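Local coordinates for putative sensory box/GGDEF family protein (Vibrio parahaemolyticus, PDB 3LID) that probably makes cyclic di-GMP from two GTP molecules through its GGDEF part, under control of the extracellular PDC-fold sensor domain described here, at residues N14-A19 / E245-F250; N31-Q36 / E175-L180; I40-G45 / E128-W133; D52-P57 / M156-N161; V234-G239 / P260-I265. All coordinates share one frame; numbering follows the deposited sequence.

Contact 1. Residues N14-A19 / E245-F250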
# COMPACT_ATOMS: atom_id res chain seq x y z
N ASN A 14 -24.33 -10.60 -15.05
CA ASN A 14 -23.99 -11.71 -14.15
C ASN A 14 -22.52 -11.54 -13.80
O ASN A 14 -22.12 -11.83 -12.69
CB ASN A 14 -24.18 -13.04 -14.84
CG ASN A 14 -25.68 -13.43 -14.94
OD1 ASN A 14 -26.50 -13.06 -14.07
ND2 ASN A 14 -26.03 -14.16 -15.98
N THR A 15 -21.75 -11.05 -14.75
CA THR A 15 -20.29 -10.84 -14.48
C THR A 15 -20.15 -9.72 -13.47
O THR A 15 -19.31 -9.78 -12.55
CB THR A 15 -19.52 -10.50 -15.73
OG1 THR A 15 -19.53 -11.63 -16.62
CG2 THR A 15 -18.01 -10.23 -15.40
N ALA A 16 -21.02 -8.72 -13.59
CA ALA A 16 -20.91 -7.59 -12.69
C ALA A 16 -21.24 -8.03 -11.28
O ALA A 16 -20.59 -7.55 -10.27
CB ALA A 16 -21.83 -6.46 -13.17
N LYS A 17 -22.23 -8.93 -11.13
CA LYS A 17 -22.56 -9.44 -9.80
C LYS A 17 -21.35 -10.23 -9.20
O LYS A 17 -21.02 -10.09 -7.99
CB LYS A 17 -23.82 -10.36 -9.86
CG LYS A 17 -25.11 -9.59 -10.20
CD LYS A 17 -26.29 -10.16 -9.39
CE LYS A 17 -27.57 -9.40 -9.66
NZ LYS A 17 -28.25 -10.07 -10.82
N GLU A 18 -20.68 -11.05 -10.03
CA GLU A 18 -19.54 -11.82 -9.50
C GLU A 18 -18.41 -10.83 -9.07
O GLU A 18 -17.76 -10.99 -8.05
CB GLU A 18 -18.92 -12.67 -10.55
CG GLU A 18 -19.90 -13.71 -11.08
CD GLU A 18 -19.42 -14.35 -12.38
OE1 GLU A 18 -20.27 -14.59 -13.27
OE2 GLU A 18 -18.22 -14.61 -12.52
N ALA A 19 -18.20 -9.84 -9.89
CA ALA A 19 -17.13 -8.87 -9.59
C ALA A 19 -17.46 -8.10 -8.36
O ALA A 19 -16.54 -7.72 -7.56
CB ALA A 19 -16.94 -7.94 -10.83
N GLU A 245 -18.61 -0.84 -24.13
CA GLU A 245 -17.29 -1.37 -24.49
C GLU A 245 -16.47 -1.94 -23.30
O GLU A 245 -15.61 -2.84 -23.47
CB GLU A 245 -16.51 -0.25 -25.11
CG GLU A 245 -17.13 0.17 -26.45
CD GLU A 245 -16.08 0.64 -27.43
OE1 GLU A 245 -15.52 1.74 -27.20
OE2 GLU A 245 -15.82 -0.09 -28.43
N HIS A 246 -16.77 -1.44 -22.13
CA HIS A 246 -16.14 -1.90 -20.89
C HIS A 246 -17.22 -2.04 -19.85
O HIS A 246 -18.10 -1.15 -19.69
CB HIS A 246 -15.07 -0.88 -20.41
CG HIS A 246 -13.74 -1.07 -21.08
ND1 HIS A 246 -13.47 -0.62 -22.36
CD2 HIS A 246 -12.61 -1.69 -20.66
CE1 HIS A 246 -12.25 -0.98 -22.71
NE2 HIS A 246 -11.72 -1.65 -21.70
N LEU A 247 -17.12 -3.10 -19.06
CA LEU A 247 -17.87 -3.22 -17.82
C LEU A 247 -16.90 -2.85 -16.69
O LEU A 247 -15.80 -3.38 -16.67
CB LEU A 247 -18.20 -4.68 -17.59
CG LEU A 247 -18.72 -4.96 -16.17
CD1 LEU A 247 -20.04 -4.21 -15.82
CD2 LEU A 247 -18.85 -6.49 -15.97
N ILE A 248 -17.27 -1.89 -15.87
CA ILE A 248 -16.40 -1.53 -14.74
C ILE A 248 -17.25 -1.78 -13.48
O ILE A 248 -18.36 -1.19 -13.32
CB ILE A 248 -16.04 -0.07 -14.79
CG1 ILE A 248 -15.24 0.21 -16.08
CG2 ILE A 248 -15.16 0.30 -13.55
CD1 ILE A 248 -15.00 1.58 -16.20
N ALA A 249 -16.73 -2.62 -12.58
CA ALA A 249 -17.30 -2.78 -11.29
C ALA A 249 -16.36 -2.08 -10.29
O ALA A 249 -15.14 -2.09 -10.52
CB ALA A 249 -17.45 -4.27 -10.94
N PHE A 250 -16.95 -1.41 -9.31
CA PHE A 250 -16.13 -0.55 -8.44
C PHE A 250 -16.63 -0.61 -7.02
O PHE A 250 -17.82 -0.89 -6.70
CB PHE A 250 -16.19 0.91 -8.96
CG PHE A 250 -17.64 1.39 -9.26
CD1 PHE A 250 -18.45 1.92 -8.27
CD2 PHE A 250 -18.15 1.29 -10.58
CE1 PHE A 250 -19.79 2.33 -8.57
CE2 PHE A 250 -19.45 1.69 -10.87
CZ PHE A 250 -20.25 2.19 -9.88
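The long N-terminal helix 9-45 packs against strand 246-254, in the sheet that also holds strand 260-268. Thr-15, Ala-16 and Ala-19 on the helix meet Leu-247 and Ala-249 on the strand. The two segments run in nearly the same direction. Their local axes come within 8.5 Å and make an angle of 28°. Leu-247 does most of the filling. Its CG stands anti to the backbone N (chi1 167°), which carries both methyls to the helix. Leu-247 CD1 rests on Ala-16 CB at 3.9 Å. The other branch, CD2 of Leu-247, lies 3.9 Å from Thr-15 CG2 and also reaches the backbone N of Ala-16. The side chains of Thr-15 and Leu-247 meet at a slant. The Thr-15 methyl CG2 faces the leucine, while OG1 bonds to the carbonyl O of Asn-11, one turn back along the helix. Further along, two methyls touch directly: Ala-19 CB is 3.7 Å from Ala-249 CB. The small residues let the backbones draw close, and the CA atoms of Ala-16 and Ala-249 are 6.2 Å apart. All five touching residues are buried, and no hydrogen bond joins the segments. Tyr-240 adds to the apolar layer beside Leu-247 and Ala-16, and Phe-189 packs on Thr-15 and Ala-19. A long N-terminal helix laid along an antiparallel sheet is characteristic of the PDC fold of extracellular sensor domains.

Contact 2. Residues N31-Q36 / E175-L180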
# COMPACT_ATOMS: atom_id res chain seq x y z
N ASN A 31 -9.04 -4.58 4.73
CA ASN A 31 -9.35 -4.19 6.11
C ASN A 31 -8.59 -5.02 7.13
O ASN A 31 -8.12 -4.48 8.17
CB ASN A 31 -10.84 -4.40 6.40
CG ASN A 31 -11.77 -3.46 5.60
OD1 ASN A 31 -11.43 -2.35 5.16
ND2 ASN A 31 -12.96 -3.96 5.36
N ASN A 32 -8.45 -6.31 6.85
CA ASN A 32 -7.67 -7.16 7.75
C ASN A 32 -6.18 -6.78 7.77
O ASN A 32 -5.50 -6.72 8.81
CB ASN A 32 -7.83 -8.65 7.41
CG ASN A 32 -9.12 -9.20 8.03
OD1 ASN A 32 -9.86 -8.42 8.65
ND2 ASN A 32 -9.45 -10.47 7.80
N ILE A 33 -5.67 -6.51 6.59
CA ILE A 33 -4.26 -6.06 6.54
C ILE A 33 -4.09 -4.75 7.39
O ILE A 33 -3.10 -4.58 8.13
CB ILE A 33 -3.83 -5.79 5.06
CG1 ILE A 33 -3.68 -7.12 4.29
CG2 ILE A 33 -2.51 -4.95 5.00
CD1 ILE A 33 -2.53 -7.98 4.76
N GLN A 34 -5.02 -3.82 7.25
CA GLN A 34 -4.95 -2.60 8.06
C GLN A 34 -4.92 -2.94 9.57
O GLN A 34 -4.10 -2.37 10.33
CB GLN A 34 -6.16 -1.73 7.76
CG GLN A 34 -6.24 -0.59 8.77
CD GLN A 34 -7.07 0.57 8.33
OE1 GLN A 34 -7.46 0.72 7.20
NE2 GLN A 34 -7.26 1.48 9.26
N ASP A 35 -5.76 -3.86 10.01
CA ASP A 35 -5.78 -4.25 11.47
C ASP A 35 -4.39 -4.83 11.85
O ASP A 35 -3.84 -4.55 12.93
CB ASP A 35 -6.84 -5.36 11.62
CG ASP A 35 -7.06 -5.76 13.06
OD1 ASP A 35 -7.76 -5.05 13.77
OD2 ASP A 35 -6.46 -6.77 13.43
N GLN A 36 -3.81 -5.63 10.97
CA GLN A 36 -2.51 -6.31 11.24
C GLN A 36 -1.41 -5.18 11.36
O GLN A 36 -0.53 -5.19 12.21
CB GLN A 36 -2.19 -7.22 10.06
CG GLN A 36 -0.98 -8.04 10.14
CD GLN A 36 -0.77 -8.97 8.88
OE1 GLN A 36 -1.75 -9.41 8.22
NE2 GLN A 36 0.49 -9.26 8.56
N GLU A 175 3.24 -2.37 -3.57
CA GLU A 175 3.45 -3.35 -4.62
C GLU A 175 3.32 -4.80 -4.12
O GLU A 175 2.74 -5.65 -4.75
CB GLU A 175 4.84 -3.13 -5.20
CG GLU A 175 5.25 -4.21 -6.25
CD GLU A 175 6.67 -3.94 -6.78
OE1 GLU A 175 7.57 -3.73 -5.94
OE2 GLU A 175 6.86 -3.91 -8.01
N TYR A 176 3.89 -5.05 -2.94
CA TYR A 176 3.75 -6.37 -2.33
C TYR A 176 2.24 -6.63 -2.07
O TYR A 176 1.76 -7.75 -2.40
CB TYR A 176 4.48 -6.39 -0.97
CG TYR A 176 4.19 -7.62 -0.21
CD1 TYR A 176 4.84 -8.83 -0.55
CD2 TYR A 176 3.22 -7.61 0.84
CE1 TYR A 176 4.52 -10.01 0.11
CE2 TYR A 176 2.89 -8.82 1.51
CZ TYR A 176 3.55 -9.96 1.15
OH TYR A 176 3.17 -11.13 1.84
N LEU A 177 1.56 -5.69 -1.41
CA LEU A 177 0.17 -5.93 -1.07
C LEU A 177 -0.64 -6.18 -2.36
O LEU A 177 -1.52 -7.03 -2.36
CB LEU A 177 -0.51 -4.79 -0.35
CG LEU A 177 0.01 -4.70 1.09
CD1 LEU A 177 -0.68 -3.41 1.72
CD2 LEU A 177 -0.30 -6.00 1.89
N SER A 178 -0.38 -5.39 -3.42
CA SER A 178 -1.05 -5.62 -4.73
C SER A 178 -0.80 -7.01 -5.25
O SER A 178 -1.73 -7.67 -5.75
CB SER A 178 -0.56 -4.57 -5.77
OG SER A 178 -0.98 -3.33 -5.25
N SER A 179 0.45 -7.46 -5.18
CA SER A 179 0.83 -8.77 -5.66
C SER A 179 0.11 -9.84 -4.84
O SER A 179 -0.31 -10.85 -5.36
CB SER A 179 2.36 -8.96 -5.53
OG SER A 179 2.74 -10.32 -5.84
N LEU A 180 -0.10 -9.58 -3.56
CA LEU A 180 -0.70 -10.57 -2.64
C LEU A 180 -2.22 -10.63 -2.85
O LEU A 180 -2.81 -11.73 -2.80
CB LEU A 180 -0.40 -10.15 -1.16
CG LEU A 180 -0.92 -11.01 -0.03
CD1 LEU A 180 -0.12 -12.35 -0.04
CD2 LEU A 180 -0.78 -10.26 1.29
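Ile-33 and Leu-177 meet branch to branch between the long helix 9-45 and the short helix 174-181. The CG2 methyl of Ile-33 lies 4.0 Å from Leu-177 CD2 and 4.1 Å from Leu-177 CD1, so it sits against both ends of the leucine fork. The other arm of the isoleucine also takes part, with Ile-33 CD1 at 4.1 Å from Leu-177 CD2. The two side chains lie alongside, pointing opposite ways. With chi1 at -72°, Ile-33 CG1 lies anti to the carbonyl carbon, which leaves CG2 anti to the backbone N and facing Leu-177. Leu-180, one turn after Leu-177, makes a looser touch: its CD2 is 4.5 Å from Ile-33 CD1. The backbones stay apart, with 8.8 Å between the CA atoms of Ile-33 and Leu-177. In this sensor domain of the PDC fold, helix 174-181 directly follows strand 163-173, which lies inside its sheet between strands 79-86 and 150-160. The contact lies about two thirds of the way along helix 9-45, near the centre of the chain. Around it, Phe-255 packs on both Ile-33 and Leu-177. Gln-34 OE1 accepts a bond from the backbone N of Val-256, and its NE2 bonds to Glu-38. On the short helix, the Tyr-176 ring meets Phe-99 edge-to-face, and the backbone N of Tyr-176 bonds to Asp-173 OD1.

Contact 3. Residues I40-G45 / E128-W133. With EDO (1,2-ethanediol), chain G.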
# COMPACT_ATOMS: atom_id res chain seq x y z
N ILE A 40 0.79 -4.30 14.77
CA ILE A 40 2.23 -4.49 14.75
C ILE A 40 2.85 -3.10 14.97
O ILE A 40 3.91 -3.00 15.65
CB ILE A 40 2.67 -5.10 13.41
CG1 ILE A 40 2.34 -6.56 13.32
CG2 ILE A 40 4.17 -4.97 13.18
CD1 ILE A 40 3.19 -7.46 14.33
N SER A 41 2.26 -2.04 14.40
CA SER A 41 2.93 -0.69 14.57
C SER A 41 2.93 -0.32 16.07
O SER A 41 3.95 0.23 16.61
CB SER A 41 2.15 0.39 13.83
OG SER A 41 2.24 0.05 12.45
N ASP A 42 1.80 -0.58 16.73
CA ASP A 42 1.72 -0.32 18.18
C ASP A 42 2.75 -1.16 18.96
O ASP A 42 3.42 -0.64 19.88
CB ASP A 42 0.31 -0.61 18.65
CG ASP A 42 0.17 -0.53 20.19
OD1 ASP A 42 0.23 0.58 20.71
OD2 ASP A 42 0.05 -1.59 20.85
N LEU A 43 2.92 -2.45 18.61
CA LEU A 43 3.89 -3.31 19.32
C LEU A 43 5.29 -2.78 19.03
O LEU A 43 6.12 -2.70 19.97
CB LEU A 43 3.81 -4.75 18.85
CG LEU A 43 2.57 -5.48 19.48
CD1 LEU A 43 2.28 -6.73 18.70
CD2 LEU A 43 2.90 -5.85 20.94
N LEU A 44 5.59 -2.37 17.78
CA LEU A 44 6.98 -1.93 17.58
C LEU A 44 7.27 -0.59 18.33
O LEU A 44 8.38 -0.36 18.79
CB LEU A 44 7.22 -1.67 16.10
CG LEU A 44 7.26 -3.00 15.28
CD1 LEU A 44 7.19 -2.66 13.77
CD2 LEU A 44 8.51 -3.77 15.59
N GLY A 45 6.26 0.22 18.45
CA GLY A 45 6.47 1.53 19.04
C GLY A 45 6.60 1.39 20.55
O GLY A 45 7.16 2.28 21.18
N GLU A 128 3.69 9.29 20.79
CA GLU A 128 3.13 7.97 20.85
C GLU A 128 1.86 7.89 20.00
O GLU A 128 1.21 6.87 19.98
CB GLU A 128 2.91 7.51 22.30
CG GLU A 128 4.09 6.73 22.87
CD GLU A 128 5.35 7.56 23.08
OE1 GLU A 128 6.44 7.08 22.76
OE2 GLU A 128 5.22 8.70 23.55
N GLN A 129 1.55 8.98 19.29
CA GLN A 129 0.41 8.95 18.38
C GLN A 129 0.79 8.26 17.09
O GLN A 129 1.76 8.65 16.43
CB GLN A 129 -0.01 10.39 18.03
CG GLN A 129 -1.21 10.42 17.02
CD GLN A 129 -1.61 11.79 16.59
OE1 GLN A 129 -1.06 12.83 16.98
NE2 GLN A 129 -2.64 11.81 15.71
N ILE A 130 0.00 7.26 16.68
CA ILE A 130 0.29 6.58 15.41
C ILE A 130 -0.56 7.18 14.30
O ILE A 130 -1.80 7.26 14.45
CB ILE A 130 -0.01 5.12 15.56
CG1 ILE A 130 0.77 4.55 16.79
CG2 ILE A 130 0.39 4.40 14.26
CD1 ILE A 130 0.56 3.05 17.02
N SER A 131 0.04 7.64 13.21
CA SER A 131 -0.76 8.09 12.12
C SER A 131 -0.06 7.57 10.86
O SER A 131 0.73 6.65 10.93
CB SER A 131 -0.87 9.61 12.10
OG SER A 131 -1.82 10.09 11.08
N ALA A 132 -0.42 8.13 9.70
CA ALA A 132 0.09 7.61 8.43
C ALA A 132 0.10 8.65 7.34
O ALA A 132 -0.71 9.58 7.38
CB ALA A 132 -0.71 6.33 7.93
N TRP A 133 1.02 8.52 6.38
CA TRP A 133 1.13 9.45 5.27
C TRP A 133 0.40 8.80 4.06
O TRP A 133 0.32 7.56 3.97
CB TRP A 133 2.62 9.68 4.96
CG TRP A 133 2.88 10.75 3.96
CD1 TRP A 133 3.51 10.61 2.76
CD2 TRP A 133 2.57 12.15 4.11
NE1 TRP A 133 3.57 11.86 2.13
CE2 TRP A 133 2.99 12.80 2.92
CE3 TRP A 133 1.88 12.88 5.11
CZ2 TRP A 133 2.85 14.19 2.72
CZ3 TRP A 133 1.73 14.30 4.92
CH2 TRP A 133 2.18 14.92 3.72
C1 EDO G . -2.25 12.63 6.91
O1 EDO G . -1.95 11.68 5.87
C2 EDO G . -2.03 14.04 6.39
O2 EDO G . -2.02 14.00 4.97
O HOH W 1 6.63 4.37 22.96
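Ile-130 reaches Ser-41 and Asp-42 with an extended arm. Its CG1 is anti to the carbonyl carbon (chi1 -54°), and chi2 of -179° stretches CD1 straight outward to the helix. Its CG2 branch, anti to the backbone N, faces Ser-41. In this PDC sensor domain the contact joins the end of helix 9-45 to the loop that leads into strand 131-140. The tip of Ile-130 settles on helix backbone more than on side chains. Ile-130 CD1 is 3.7 Å from Asp-42 CA and 4.0 Å from Asp-42 CB, and it also nears the carbonyl carbon of Ser-41. Ser-41 CB stands 4.4 Å from Ile-130 CG2. The hydroxyl of Ser-41 bonds to the carbonyl O of Ile-37, within the helix. Ile-154 packs on both Ser-41 and Ile-130, and Met-156 adds to the side of Ile-130. No direct hydrogen bond joins the segments, but a water does. It donates to Gly-45 O at 2.8 Å, at the end of the helix, and to Glu-128 OE1 at 2.7 Å. The other carboxylate oxygen, Glu-128 OE2, bonds to Ser-159 OG, so the carboxylate is held on both oxygens. At the far end of residues 128-133 sits an ethanediol, probably from the crystallisation liquor. Its O2 lies obliquely by the Trp-133 ring, 3.8 Å from Trp-133 CZ3, and its O1 donates a 2.9 Å hydrogen bond to Ala-132 O.

Contact 4. Residues D52-P57 / M156-N161. With EDO (1,2-ethanediol), chain I.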
# COMPACT_ATOMS: atom_id res chain seq x y z
N ASP A 52 15.19 -0.00 25.00
CA ASP A 52 16.61 -0.19 25.44
C ASP A 52 17.61 0.58 24.62
O ASP A 52 18.58 1.21 25.19
CB ASP A 52 17.01 -1.67 25.47
CG ASP A 52 16.22 -2.48 26.51
OD1 ASP A 52 15.59 -1.92 27.46
OD2 ASP A 52 16.22 -3.72 26.37
N TYR A 53 17.45 0.54 23.30
CA TYR A 53 18.30 1.25 22.41
C TYR A 53 18.19 2.79 22.67
O TYR A 53 19.22 3.48 22.66
CB TYR A 53 17.94 0.90 20.93
CG TYR A 53 18.55 1.82 19.92
CD1 TYR A 53 19.94 1.77 19.64
CD2 TYR A 53 17.76 2.82 19.30
CE1 TYR A 53 20.52 2.69 18.68
CE2 TYR A 53 18.29 3.70 18.38
CZ TYR A 53 19.67 3.65 18.08
OH TYR A 53 20.15 4.54 17.13
N LEU A 54 16.99 3.32 22.77
CA LEU A 54 16.87 4.76 22.91
C LEU A 54 17.48 5.21 24.27
O LEU A 54 18.01 6.32 24.40
CB LEU A 54 15.41 5.20 22.83
CG LEU A 54 14.80 4.88 21.42
CD1 LEU A 54 13.38 5.33 21.52
CD2 LEU A 54 15.60 5.65 20.34
N ARG A 55 17.35 4.39 25.27
CA ARG A 55 18.00 4.72 26.59
C ARG A 55 19.51 4.65 26.50
O ARG A 55 20.22 5.49 27.08
CB ARG A 55 17.58 3.78 27.71
CG ARG A 55 16.12 3.68 28.01
CD ARG A 55 15.46 5.00 28.21
NE ARG A 55 16.24 5.92 29.05
CZ ARG A 55 16.38 5.81 30.38
NH1 ARG A 55 15.82 4.81 31.03
NH2 ARG A 55 17.07 6.72 31.04
N GLU A 56 20.00 3.63 25.83
CA GLU A 56 21.43 3.40 25.77
C GLU A 56 21.78 2.99 24.35
O GLU A 56 21.83 1.75 24.07
CB GLU A 56 21.83 2.39 26.83
CG GLU A 56 23.34 2.22 26.92
CD GLU A 56 23.74 1.18 27.99
OE1 GLU A 56 22.98 1.09 29.01
OE2 GLU A 56 24.74 0.47 27.78
N PRO A 57 22.04 3.98 23.46
CA PRO A 57 22.22 3.57 22.04
C PRO A 57 23.63 3.02 21.70
O PRO A 57 24.29 3.56 20.78
CB PRO A 57 21.91 4.83 21.23
CG PRO A 57 22.24 5.95 22.19
CD PRO A 57 21.80 5.44 23.58
N MET A 156 5.10 7.39 13.91
CA MET A 156 4.79 7.42 15.35
C MET A 156 5.98 8.08 16.05
O MET A 156 7.07 7.47 16.15
CB MET A 156 4.58 5.96 15.83
CG MET A 156 4.24 5.81 17.32
SD MET A 156 4.22 4.11 17.75
CE MET A 156 3.93 4.47 19.45
N PRO A 157 5.75 9.27 16.63
CA PRO A 157 6.86 9.87 17.46
C PRO A 157 7.00 9.03 18.74
O PRO A 157 5.99 8.54 19.30
CB PRO A 157 6.36 11.27 17.81
CG PRO A 157 5.18 11.49 16.75
CD PRO A 157 4.57 10.14 16.54
N ILE A 158 8.26 8.81 19.19
CA ILE A 158 8.53 7.93 20.28
C ILE A 158 9.23 8.82 21.36
O ILE A 158 10.15 9.55 21.04
CB ILE A 158 9.54 6.80 19.91
CG1 ILE A 158 8.95 5.92 18.75
CG2 ILE A 158 9.75 5.90 21.23
CD1 ILE A 158 7.56 5.32 19.09
N SER A 159 8.73 8.71 22.59
CA SER A 159 9.29 9.54 23.69
C SER A 159 9.78 8.65 24.84
O SER A 159 9.39 7.46 25.00
CB SER A 159 8.27 10.55 24.18
OG SER A 159 7.12 9.91 24.75
N VAL A 160 10.65 9.22 25.68
CA VAL A 160 11.19 8.53 26.89
C VAL A 160 11.06 9.61 27.98
O VAL A 160 11.59 10.73 27.77
CB VAL A 160 12.65 8.14 26.74
CG1 VAL A 160 13.23 7.67 28.09
CG2 VAL A 160 12.82 7.02 25.71
N ASN A 161 10.31 9.29 29.04
CA ASN A 161 10.03 10.29 30.10
C ASN A 161 9.45 11.53 29.50
O ASN A 161 9.82 12.64 29.86
CB ASN A 161 11.34 10.60 30.87
CG ASN A 161 11.76 9.48 31.75
OD1 ASN A 161 12.92 8.94 31.67
ND2 ASN A 161 10.85 9.06 32.55
C1 EDO I . 17.90 9.13 27.81
O1 EDO I . 17.04 8.38 28.71
C2 EDO I . 17.29 9.19 26.40
O2 EDO I . 16.33 8.09 26.31
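Val-160, Leu-54 and Arg-55 carry this contact between the end of helix 48-55 and strand 150-160. Val-160 offers both methyls. CG1 is anti to the backbone N (chi1 169°) and meets the aliphatic part of Arg-55, with Val-160 CG1 at 3.5 Å from Arg-55 CD. The CG2 branch of Val-160 lies 4.3 Å from Leu-54 CB. Leu-54 then reaches along the strand to Ile-158: Leu-54 CD1 is 3.7 Å from Ile-158 CG2, and the two side chains cross at about a right angle. Phe-84 of strand 79-86 packs on both, and Gln-165 packs on Leu-54 and Val-160. In the PDC fold of this sensor domain, the short helix after the long N-terminal one here packs against strand 150-160. Arg-55 is bent at chi2 and chi3, which folds its chain back beside Val-160. An ethanediol, probably from the crystallisation liquor, sits at the edge of the Arg-55 guanidinium, near its plane. Its O1 accepts from Arg-55 NE at 2.6 Å (144°) and from Arg-55 NH2 at 2.9 Å (132°). Its O2 donates to Leu-54 O at 3.1 Å. The remaining guanidinium nitrogen, Arg-55 NH1, bonds to Tyr-51 OH.

Contact 5. Residues V234-G239 / P260-I265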
# COMPACT_ATOMS: atom_id res chain seq x y z
N VAL A 234 -16.55 7.78 -7.36
CA VAL A 234 -16.30 8.79 -6.31
C VAL A 234 -17.37 8.78 -5.24
O VAL A 234 -17.12 9.13 -4.09
CB VAL A 234 -16.13 10.18 -7.01
CG1 VAL A 234 -16.03 11.35 -6.03
CG2 VAL A 234 -14.95 10.07 -7.99
N SER A 235 -18.57 8.32 -5.57
CA SER A 235 -19.62 8.18 -4.57
C SER A 235 -19.24 7.25 -3.38
O SER A 235 -19.84 7.31 -2.33
CB SER A 235 -20.90 7.66 -5.24
OG SER A 235 -20.95 6.28 -5.36
N GLU A 236 -18.24 6.40 -3.63
CA GLU A 236 -17.72 5.42 -2.62
C GLU A 236 -18.72 4.29 -2.37
O GLU A 236 -18.48 3.45 -1.53
CB GLU A 236 -17.33 6.09 -1.32
CG GLU A 236 -16.20 7.06 -1.50
CD GLU A 236 -15.81 7.74 -0.23
OE1 GLU A 236 -15.94 7.12 0.81
OE2 GLU A 236 -15.32 8.87 -0.28
N GLN A 237 -19.76 4.19 -3.19
CA GLN A 237 -20.66 3.01 -3.14
C GLN A 237 -20.17 1.92 -4.03
O GLN A 237 -19.46 2.13 -4.98
CB GLN A 237 -22.07 3.40 -3.62
CG GLN A 237 -22.52 4.59 -2.90
CD GLN A 237 -22.20 4.58 -1.38
OE1 GLN A 237 -21.37 5.36 -0.89
NE2 GLN A 237 -22.90 3.71 -0.63
N ALA A 238 -20.55 0.69 -3.73
CA ALA A 238 -20.24 -0.36 -4.65
C ALA A 238 -21.27 -0.48 -5.76
O ALA A 238 -22.50 -0.51 -5.50
CB ALA A 238 -20.16 -1.68 -3.92
N GLY A 239 -20.80 -0.69 -6.95
CA GLY A 239 -21.78 -0.69 -8.09
C GLY A 239 -21.12 -1.07 -9.37
O GLY A 239 -19.95 -1.49 -9.41
N PRO A 260 -10.50 7.92 0.38
CA PRO A 260 -10.85 6.64 -0.20
C PRO A 260 -9.81 6.11 -1.18
O PRO A 260 -9.09 6.88 -1.83
CB PRO A 260 -12.17 6.91 -0.95
CG PRO A 260 -12.07 8.34 -1.29
CD PRO A 260 -11.35 9.03 -0.15
N LEU A 261 -9.77 4.78 -1.28
CA LEU A 261 -9.00 4.05 -2.27
C LEU A 261 -10.03 3.27 -3.06
O LEU A 261 -10.89 2.62 -2.48
CB LEU A 261 -8.04 3.03 -1.60
CG LEU A 261 -7.17 2.28 -2.62
CD1 LEU A 261 -6.23 3.19 -3.42
CD2 LEU A 261 -6.30 1.32 -1.73
N HIS A 262 -9.99 3.38 -4.37
CA HIS A 262 -11.09 2.72 -5.17
C HIS A 262 -10.59 1.45 -5.77
O HIS A 262 -9.50 1.40 -6.34
CB HIS A 262 -11.52 3.69 -6.30
CG HIS A 262 -11.91 5.03 -5.78
ND1 HIS A 262 -13.02 5.22 -4.96
CD2 HIS A 262 -11.38 6.27 -5.99
CE1 HIS A 262 -13.15 6.51 -4.68
NE2 HIS A 262 -12.18 7.18 -5.30
N LEU A 263 -11.35 0.38 -5.61
CA LEU A 263 -10.93 -0.90 -6.13
C LEU A 263 -11.80 -1.09 -7.40
O LEU A 263 -13.02 -0.93 -7.34
CB LEU A 263 -11.28 -2.04 -5.16
CG LEU A 263 -10.31 -2.22 -3.95
CD1 LEU A 263 -10.02 -0.92 -3.22
CD2 LEU A 263 -11.01 -3.24 -2.99
N ILE A 264 -11.15 -1.46 -8.48
CA ILE A 264 -11.82 -1.51 -9.82
C ILE A 264 -11.59 -2.82 -10.46
O ILE A 264 -10.47 -3.33 -10.50
CB ILE A 264 -11.21 -0.44 -10.70
CG1 ILE A 264 -11.37 0.97 -10.06
CG2 ILE A 264 -11.74 -0.49 -12.18
CD1 ILE A 264 -12.74 1.45 -9.89
N ILE A 265 -12.66 -3.38 -11.08
CA ILE A 265 -12.52 -4.49 -11.96
C ILE A 265 -13.05 -3.95 -13.30
O ILE A 265 -14.20 -3.56 -13.36
CB ILE A 265 -13.31 -5.73 -11.50
CG1 ILE A 265 -12.65 -6.26 -10.24
CG2 ILE A 265 -13.27 -6.87 -12.58
CD1 ILE A 265 -13.36 -7.37 -9.56
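Van der Waals touch between Glu-236 and Pro-260 makes up much of this contact. The glutamate chain is extended beyond CG (chi2 180°) and crosses the proline ring at about a right angle. Glu-236 OE2 comes to 3.4 Å from Pro-260 CG, and Glu-236 CD is 3.8 Å from Pro-260 CB. Two partners approach CE1 of the His-262 ring. Glu-236 CG lies at the ring edge, near its plane, 4.4 Å from His-262 CE1. Val-234 contributes backbone, with its CA 4.2 Å from the same CE1 of His-262. Polar bonds act within or outside the pair, and none crosses it. Ser-235 OG accepts from Gln-237 N at 3.2 Å (163°), an ST turn that follows helix 230-234. Glu-236, with positive phi, is the first residue to leave that helix. Its OE1 has a long, weak ion pair with Lys-254. His-262 ND1 bonds to Ser-252 OG, and the His-262 ring also meets Trp-230. In this PDC sheet, strand 260-268 runs between strands 246-254 and 189-195. Residues 234-239 pass beside the start of strand 260-268, then run into strand 239-242, which pairs with 246-254. Further along strand 260-268, Leu-263 and Ile-265 pack on helix 9-45.

Overall arrangement
The chain starts with helix 9-45, which serves contacts 1, 2 and 3 in turn and spans both sheets. Contact 1 closes the widest loop, from the helix start to strand 246-254. Contact 2 is nested inside it, and contacts 3 and 4 are nested inside contact 2. Contacts 3 and 4 cross: both reach one sheet, through its neighbouring strands 131-140 and 150-160, and Glu-128 bonds to Ser-159 between them. Contact 5 follows contacts 2, 3 and 4 in series but crosses contact 1. These two share the other sheet, where Ala-249 pairs with Ile-265. Contacts 1 and 4 lie on opposite sides of the chain's centre, their centres about 51 Å apart.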